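Local coordinates for p-47 protein (Clostridium botulinum E1 str. 'BoNT E Beluga', PDB 5WIX) that is of unknown function but has a BPI-like TULIP-domain fold, consistent with a possible role in binding lipids or other apolar molecules, at residues W23-G28 with E240-E245; W67-G72 with D202-I207; P250-N255 with F302-F307. All coordinates share one frame; numbering follows the deposited sequence.

Contact 1. Residues W23-G28 with E240-E245; sequences WDIVYG and EKLFME
Leu242 holds CG beside its backbone N and anti to the carbonyl carbon (chi1 -66°), and its second torsion is extended. This carries CD1 out from the helix to Ile25. Ile25 has a matching first torsion (chi1 -66°): CG1 lies beside the backbone N, and the extended chi2 runs on to CD1. The two side chains cross at about a right angle.

The contact lies near the centre of this BPI-like TULIP-fold protein. It joins the start of strand 25-30, in a six-stranded antiparallel sheet, to the first turns of helix 240-252. The helix follows strand 234-238, which neighbours strand 25-30 in that sheet. The contact is therefore made where the chain turns from the sheet into the helix.

No hydrogen bond crosses between the two segments. One methyl does the work. Leu242 CD1 lies 3.5 Å from Ile25 CG1. The same CD1 is 3.8 Å from Ile25 CD1, so it rests against the CG1-CD1 end of the isoleucine. It also packs near backbone, at 3.8 Å from Asp24 O. All three touching residues are buried.

Asp24 and Ile25 both face Leu208 of strand 203-210, which makes a classic beta bulge at this edge of the contact. Asp24 also shares a backbone hydrogen bond with Ser239, just ahead of the helix.

Lys241 NZ and Asp24 OD1, of opposite charge, are 6.4 Å apart and not in contact. The lysine is bound instead within its own helix, one turn on: a salt bridge joins Lys241 NZ to Glu245 OE1 at 3.0 Å.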
# COMPACT_ATOMS: atom_id res chain seq x y z
N TRP A 23 -9.16 -1.31 -4.71
CA TRP A 23 -8.08 -0.39 -5.05
C TRP A 23 -6.74 -1.11 -5.19
O TRP A 23 -6.61 -2.25 -4.73
CB TRP A 23 -7.99 0.70 -3.99
CG TRP A 23 -9.04 1.74 -4.15
CD1 TRP A 23 -10.30 1.71 -3.65
CD2 TRP A 23 -8.92 2.96 -4.88
NE1 TRP A 23 -10.98 2.85 -4.01
CE2 TRP A 23 -10.15 3.63 -4.77
CE3 TRP A 23 -7.89 3.56 -5.61
CZ2 TRP A 23 -10.38 4.87 -5.36
CZ3 TRP A 23 -8.12 4.78 -6.20
CH2 TRP A 23 -9.36 5.43 -6.07
N ASP A 24 -5.75 -0.46 -5.79
CA ASP A 24 -4.48 -1.15 -6.11
C ASP A 24 -3.40 -1.07 -5.03
O ASP A 24 -2.81 -2.08 -4.62
CB ASP A 24 -3.88 -0.62 -7.42
CG ASP A 24 -4.43 -1.33 -8.63
OD1 ASP A 24 -4.76 -2.54 -8.52
OD2 ASP A 24 -4.53 -0.67 -9.69
N ILE A 25 -3.09 0.15 -4.62
CA ILE A 25 -2.19 0.38 -3.50
C ILE A 25 -2.83 1.45 -2.64
O ILE A 25 -3.27 2.48 -3.16
CB ILE A 25 -0.79 0.82 -3.97
CG1 ILE A 25 -0.10 -0.29 -4.73
CG2 ILE A 25 0.06 1.22 -2.78
CD1 ILE A 25 1.35 0.01 -5.06
N VAL A 26 -2.91 1.21 -1.34
CA VAL A 26 -3.50 2.17 -0.42
C VAL A 26 -2.43 2.57 0.59
O VAL A 26 -1.76 1.70 1.16
CB VAL A 26 -4.73 1.57 0.29
CG1 VAL A 26 -5.37 2.58 1.23
CG2 VAL A 26 -5.73 1.06 -0.73
N TYR A 27 -2.25 3.88 0.80
CA TYR A 27 -1.35 4.40 1.84
C TYR A 27 -2.13 5.03 2.99
O TYR A 27 -3.22 5.55 2.77
CB TYR A 27 -0.37 5.42 1.28
CG TYR A 27 0.26 4.99 -0.01
CD1 TYR A 27 1.47 4.30 -0.02
CD2 TYR A 27 -0.35 5.25 -1.21
CE1 TYR A 27 2.06 3.89 -1.20
CE2 TYR A 27 0.20 4.86 -2.39
CZ TYR A 27 1.42 4.17 -2.40
OH TYR A 27 1.98 3.77 -3.60
N GLY A 28 -1.56 5.00 4.20
CA GLY A 28 -2.23 5.56 5.36
C GLY A 28 -1.34 6.08 6.47
O GLY A 28 -0.23 5.57 6.70
N GLU A 240 -3.54 -8.01 -3.89
CA GLU A 240 -3.03 -9.36 -4.13
C GLU A 240 -2.26 -9.46 -5.45
O GLU A 240 -1.15 -10.00 -5.49
CB GLU A 240 -4.15 -10.39 -4.11
CG GLU A 240 -3.81 -11.66 -4.89
CD GLU A 240 -4.72 -12.83 -4.55
OE1 GLU A 240 -5.40 -13.35 -5.46
OE2 GLU A 240 -4.74 -13.26 -3.38
N LYS A 241 -2.84 -8.92 -6.52
CA LYS A 241 -2.24 -9.01 -7.84
C LYS A 241 -0.82 -8.47 -7.82
O LYS A 241 0.14 -9.21 -8.06
CB LYS A 241 -3.07 -8.28 -8.90
CG LYS A 241 -2.52 -8.39 -10.33
CD LYS A 241 -3.47 -7.80 -11.39
CE LYS A 241 -2.94 -6.47 -11.96
NZ LYS A 241 -1.46 -6.50 -12.28
N LEU A 242 -0.66 -7.19 -7.50
CA LEU A 242 0.67 -6.57 -7.48
C LEU A 242 1.68 -7.38 -6.68
O LEU A 242 2.87 -7.46 -7.03
CB LEU A 242 0.58 -5.15 -6.92
CG LEU A 242 -0.22 -4.19 -7.80
CD1 LEU A 242 -0.15 -2.80 -7.22
CD2 LEU A 242 0.33 -4.18 -9.22
N PHE A 243 1.19 -7.99 -5.61
CA PHE A 243 2.03 -8.87 -4.80
C PHE A 243 2.49 -10.09 -5.59
O PHE A 243 3.69 -10.39 -5.65
CB PHE A 243 1.28 -9.33 -3.57
CG PHE A 243 1.90 -10.52 -2.90
CD1 PHE A 243 3.05 -10.39 -2.13
CD2 PHE A 243 1.32 -11.78 -3.02
CE1 PHE A 243 3.61 -11.49 -1.49
CE2 PHE A 243 1.88 -12.89 -2.39
CZ PHE A 243 3.02 -12.75 -1.62
N MET A 244 1.53 -10.79 -6.19
CA MET A 244 1.82 -11.95 -7.02
C MET A 244 2.83 -11.60 -8.13
O MET A 244 3.88 -12.25 -8.26
CB MET A 244 0.54 -12.50 -7.65
CG MET A 244 -0.34 -13.37 -6.73
SD MET A 244 0.57 -14.50 -5.66
CE MET A 244 -0.54 -15.91 -5.65
N GLU A 245 2.51 -10.56 -8.90
CA GLU A 245 3.31 -10.17 -10.05
C GLU A 245 4.67 -9.60 -9.70
O GLU A 245 5.68 -9.96 -10.31
CB GLU A 245 2.54 -9.14 -10.89
CG GLU A 245 3.06 -8.96 -12.30
CD GLU A 245 2.25 -7.95 -13.08
OE1 GLU A 245 1.39 -7.27 -12.47
OE2 GLU A 245 2.48 -7.82 -14.30

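Contact 2. Residues W67-G72 with D202-I207; sequences WEIING and DGYLCI
Asp202 meets Asn71 just ahead of strand 203-210. Its CG sits between the backbone N and the carbonyl carbon (chi1 39°), and the carboxylate is directed at the 67-72 segment. There it lies next to the Asn71 amide, the two planes 42° apart. The amide is probably turned over in the model, so the details of this polar pairing are doubtful. Asp202 OD2 also comes within 3.9 Å of Ile70 C, and so lies against the backbone before Asn71.

Gly203 begins the strand and leads to the apolar part of the contact. Tyr204 also places its CG between the backbone N and the carbonyl carbon (chi1 58°). The ring then reaches across to Ile69. Ile69 CD1 meets the ring at its edge, near the ring plane, 4.0 Å from Tyr204 CE2. The isoleucine and tyrosine chains lie roughly perpendicular. From Leu205 onward the strand leaves the 67-72 segment.

The contact joins the late part of strand 58-70, in a curled antiparallel sheet, to strand 203-210 of the six-stranded sheet. Tyr194 of strand 187-195 touches both Ile69 and Tyr204. Val34 of helix 31-42 also packs on both, while Ile80 of strand 78-85 borders Ile69 and the Trp409 ring meets that of Tyr204.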
# COMPACT_ATOMS: atom_id res chain seq x y z
N TRP A 67 -3.41 23.90 15.43
CA TRP A 67 -4.50 23.24 14.68
C TRP A 67 -4.42 21.74 14.95
O TRP A 67 -3.33 21.18 15.12
CB TRP A 67 -4.44 23.50 13.17
CG TRP A 67 -4.50 24.94 12.76
CD1 TRP A 67 -4.42 26.03 13.57
CD2 TRP A 67 -4.64 25.44 11.43
NE1 TRP A 67 -4.50 27.18 12.83
CE2 TRP A 67 -4.64 26.85 11.51
CE3 TRP A 67 -4.77 24.85 10.17
CZ2 TRP A 67 -4.76 27.66 10.39
CZ3 TRP A 67 -4.89 25.66 9.06
CH2 TRP A 67 -4.88 27.05 9.18
N GLU A 68 -5.58 21.09 14.97
CA GLU A 68 -5.65 19.70 15.40
C GLU A 68 -6.71 18.98 14.60
O GLU A 68 -7.91 19.25 14.72
CB GLU A 68 -5.95 19.63 16.90
CG GLU A 68 -6.07 18.23 17.47
CD GLU A 68 -6.46 18.26 18.94
OE1 GLU A 68 -5.91 19.10 19.69
OE2 GLU A 68 -7.34 17.46 19.34
N ILE A 69 -6.26 18.06 13.75
CA ILE A 69 -7.15 17.28 12.90
C ILE A 69 -7.96 16.32 13.78
O ILE A 69 -7.42 15.76 14.74
CB ILE A 69 -6.33 16.52 11.84
CG1 ILE A 69 -5.29 17.46 11.25
CG2 ILE A 69 -7.24 15.94 10.76
CD1 ILE A 69 -4.23 16.77 10.44
N ILE A 70 -9.24 16.17 13.47
CA ILE A 70 -10.11 15.29 14.26
C ILE A 70 -11.02 14.48 13.36
O ILE A 70 -11.05 14.67 12.14
CB ILE A 70 -11.01 16.08 15.31
CG1 ILE A 70 -12.16 16.83 14.63
CG2 ILE A 70 -10.17 17.03 16.18
CD1 ILE A 70 -13.24 17.36 15.60
N ASN A 71 -11.77 13.57 13.98
CA ASN A 71 -12.78 12.77 13.27
C ASN A 71 -13.85 13.62 12.60
O ASN A 71 -13.93 14.82 12.81
CB ASN A 71 -13.48 11.80 14.22
CG ASN A 71 -12.58 10.69 14.70
OD1 ASN A 71 -11.46 10.94 15.14
ND2 ASN A 71 -13.07 9.46 14.64
N GLY A 72 -14.70 12.96 11.81
CA GLY A 72 -15.85 13.61 11.22
C GLY A 72 -15.56 14.07 9.81
O GLY A 72 -16.45 14.53 9.09
N ASP A 202 -7.87 7.76 14.93
CA ASP A 202 -7.96 7.60 13.48
C ASP A 202 -6.72 7.95 12.70
O ASP A 202 -5.80 8.59 13.19
CB ASP A 202 -9.11 8.43 12.93
CG ASP A 202 -9.23 9.81 13.64
OD1 ASP A 202 -8.60 10.01 14.72
OD2 ASP A 202 -9.97 10.69 13.10
N GLY A 203 -6.72 7.49 11.45
CA GLY A 203 -5.68 7.82 10.51
C GLY A 203 -6.32 8.13 9.19
O GLY A 203 -7.23 7.43 8.76
N TYR A 204 -5.86 9.19 8.54
CA TYR A 204 -6.32 9.47 7.20
C TYR A 204 -5.40 8.81 6.23
O TYR A 204 -4.39 8.22 6.62
CB TYR A 204 -6.38 10.95 6.89
CG TYR A 204 -5.10 11.74 7.04
CD1 TYR A 204 -4.02 11.53 6.19
CD2 TYR A 204 -5.01 12.75 7.99
CE1 TYR A 204 -2.87 12.27 6.32
CE2 TYR A 204 -3.86 13.50 8.11
CZ TYR A 204 -2.79 13.26 7.28
OH TYR A 204 -1.64 14.01 7.41
N LEU A 205 -5.72 8.94 4.95
CA LEU A 205 -5.13 8.05 4.02
C LEU A 205 -5.39 8.37 2.56
O LEU A 205 -6.27 9.14 2.23
CB LEU A 205 -5.62 6.65 4.34
CG LEU A 205 -7.07 6.31 4.56
CD1 LEU A 205 -7.73 5.78 3.30
CD2 LEU A 205 -7.08 5.28 5.64
N CYS A 206 -4.60 7.75 1.70
CA CYS A 206 -4.57 8.09 0.30
C CYS A 206 -4.58 6.83 -0.59
O CYS A 206 -3.78 5.91 -0.39
CB CYS A 206 -3.33 8.95 0.05
SG CYS A 206 -3.18 9.53 -1.61
N ILE A 207 -5.51 6.78 -1.54
CA ILE A 207 -5.78 5.57 -2.31
C ILE A 207 -5.34 5.70 -3.79
O ILE A 207 -5.53 6.75 -4.39
CB ILE A 207 -7.29 5.24 -2.27
CG1 ILE A 207 -8.01 6.04 -1.20
CG2 ILE A 207 -7.51 3.79 -1.94
CD1 ILE A 207 -9.48 5.69 -1.13

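Contact 3. Residues P250-N255 with F302-F307; sequences PKLSSN and FSMELF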
# COMPACT_ATOMS: atom_id res chain seq x y z
N PRO A 250 8.87 -12.64 -9.29
CA PRO A 250 10.28 -12.34 -9.58
C PRO A 250 11.25 -13.26 -8.88
O PRO A 250 12.22 -13.69 -9.51
CB PRO A 250 10.45 -10.91 -9.07
CG PRO A 250 9.09 -10.31 -9.19
CD PRO A 250 8.13 -11.43 -8.88
N LYS A 251 10.98 -13.59 -7.62
CA LYS A 251 11.88 -14.51 -6.92
C LYS A 251 11.72 -15.95 -7.44
O LYS A 251 12.67 -16.54 -7.94
CB LYS A 251 11.63 -14.47 -5.41
CG LYS A 251 12.61 -15.33 -4.61
CD LYS A 251 14.06 -14.97 -4.90
CE LYS A 251 15.02 -15.96 -4.23
NZ LYS A 251 16.42 -15.86 -4.75
N LEU A 252 10.51 -16.48 -7.32
CA LEU A 252 10.12 -17.81 -7.76
C LEU A 252 10.65 -18.13 -9.13
O LEU A 252 11.34 -19.13 -9.34
CB LEU A 252 8.59 -17.94 -7.77
CG LEU A 252 7.91 -19.19 -8.33
CD1 LEU A 252 8.00 -20.30 -7.30
CD2 LEU A 252 6.45 -18.93 -8.68
N SER A 253 10.36 -17.24 -10.07
CA SER A 253 10.66 -17.48 -11.47
C SER A 253 12.18 -17.50 -11.78
O SER A 253 12.59 -17.71 -12.93
CB SER A 253 9.97 -16.42 -12.30
OG SER A 253 10.68 -15.20 -12.23
N SER A 254 13.00 -17.29 -10.76
CA SER A 254 14.45 -17.31 -10.89
C SER A 254 14.98 -18.28 -9.86
O SER A 254 16.14 -18.20 -9.46
CB SER A 254 15.06 -15.93 -10.63
OG SER A 254 15.28 -15.71 -9.24
N ASN A 255 14.12 -19.17 -9.39
CA ASN A 255 14.55 -20.14 -8.41
C ASN A 255 14.54 -21.54 -8.98
O ASN A 255 14.60 -22.53 -8.22
CB ASN A 255 13.66 -20.10 -7.17
CG ASN A 255 14.43 -20.37 -5.90
OD1 ASN A 255 15.56 -19.85 -5.73
ND2 ASN A 255 13.86 -21.20 -5.01
N PHE A 302 1.69 -25.17 -14.79
CA PHE A 302 2.11 -24.76 -13.46
C PHE A 302 1.15 -23.74 -12.94
O PHE A 302 0.73 -22.84 -13.67
CB PHE A 302 3.51 -24.20 -13.51
CG PHE A 302 4.03 -23.68 -12.19
CD1 PHE A 302 4.90 -24.45 -11.43
CD2 PHE A 302 3.70 -22.41 -11.76
CE1 PHE A 302 5.41 -23.97 -10.24
CE2 PHE A 302 4.20 -21.93 -10.57
CZ PHE A 302 5.06 -22.71 -9.81
N SER A 303 0.80 -23.86 -11.66
CA SER A 303 -0.14 -22.93 -11.06
C SER A 303 0.20 -22.66 -9.59
O SER A 303 0.48 -23.58 -8.82
CB SER A 303 -1.56 -23.48 -11.17
OG SER A 303 -2.14 -23.56 -9.88
N MET A 304 0.20 -21.39 -9.23
CA MET A 304 0.37 -20.96 -7.85
C MET A 304 -0.67 -19.89 -7.54
O MET A 304 -0.57 -18.78 -8.04
CB MET A 304 1.79 -20.43 -7.62
CG MET A 304 2.24 -20.38 -6.16
SD MET A 304 3.92 -19.73 -5.93
CE MET A 304 4.55 -20.77 -4.61
N GLU A 305 -1.69 -20.24 -6.75
CA GLU A 305 -2.71 -19.27 -6.31
C GLU A 305 -2.64 -19.04 -4.80
O GLU A 305 -2.20 -19.92 -4.05
CB GLU A 305 -4.13 -19.72 -6.72
CG GLU A 305 -4.80 -20.74 -5.78
CD GLU A 305 -6.17 -21.22 -6.30
OE1 GLU A 305 -6.26 -21.59 -7.49
OE2 GLU A 305 -7.15 -21.23 -5.51
N LEU A 306 -3.05 -17.86 -4.34
CA LEU A 306 -2.99 -17.58 -2.90
C LEU A 306 -4.14 -18.27 -2.19
O LEU A 306 -5.28 -18.27 -2.67
CB LEU A 306 -3.01 -16.09 -2.64
CG LEU A 306 -2.58 -15.73 -1.22
CD1 LEU A 306 -1.17 -16.19 -0.97
CD2 LEU A 306 -2.70 -14.23 -0.99
N PHE A 307 -3.85 -18.83 -1.02
CA PHE A 307 -4.73 -19.80 -0.38
C PHE A 307 -4.75 -19.62 1.15
O PHE A 307 -3.71 -19.44 1.79
CB PHE A 307 -4.28 -21.21 -0.81
CG PHE A 307 -4.73 -22.34 0.07
CD1 PHE A 307 -6.01 -22.86 -0.03
CD2 PHE A 307 -3.83 -22.95 0.94
CE1 PHE A 307 -6.40 -23.93 0.76
CE2 PHE A 307 -4.22 -24.02 1.74
CZ PHE A 307 -5.50 -24.51 1.65
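Leu252 packs against Phe302 and Met304, joining the end of helix 240-252 to strand 293-307. The strand belongs to a curled antiparallel sheet of this TULIP-fold protein.

The contact between the segments is apolar. Leu252 holds CG anti to its own backbone N (chi1 174°). With chi2 at 77°, CD2 is then the methyl that reaches the strand. This one methyl serves both partners. It lies 3.8 Å from Met304 SD, where the leucine and methionine chains run antiparallel past one another. It also lies 4.2 Å from Phe302 CZ. The phenylalanine extends from the strand to meet the methyl, which stands oblique to its ring. Phe302 and Met304, alternate residues of the strand, thus both turn to the helix end. All three residues are buried. Leu248, one turn earlier in the helix, also touches Met304. Phe265 meets the Phe302 ring edge-to-face, and Leu391 touches Leu252.

No hydrogen bond joins the two segments. Those made within the 250-255 segment shape its end, where the helix gives way to a type I turn from Leu252 to Asn255. Asn255 N donates to Leu252 O at 2.8 Å. Lys251 O takes two bonds from one serine, the first from Ser254 N at 2.9 Å. The second comes from Ser254 OG at 3.0 Å, tilted 15° from the carbonyl plane.

Contact 1 sits between the other two in space. Its centre is 22 Å from that of contact 2 and 17 Å from that of contact 3. Contacts 2 and 3 lie on opposite sides of the chain's centre, with nearest atoms about 19 Å apart. Strands 25-30 and 203-210 are sheet neighbours and link contacts 1 and 2. There Tyr27 N probably donates a hydrogen bond to Cys206 O (2.8 Å). Helix 240-252 serves contacts 1 and 3, and Met244 CE packs 3.7 Å from Met304 O. Along the chain, contact 2 is nested within the loop closed by contact 1, and contact 3 follows.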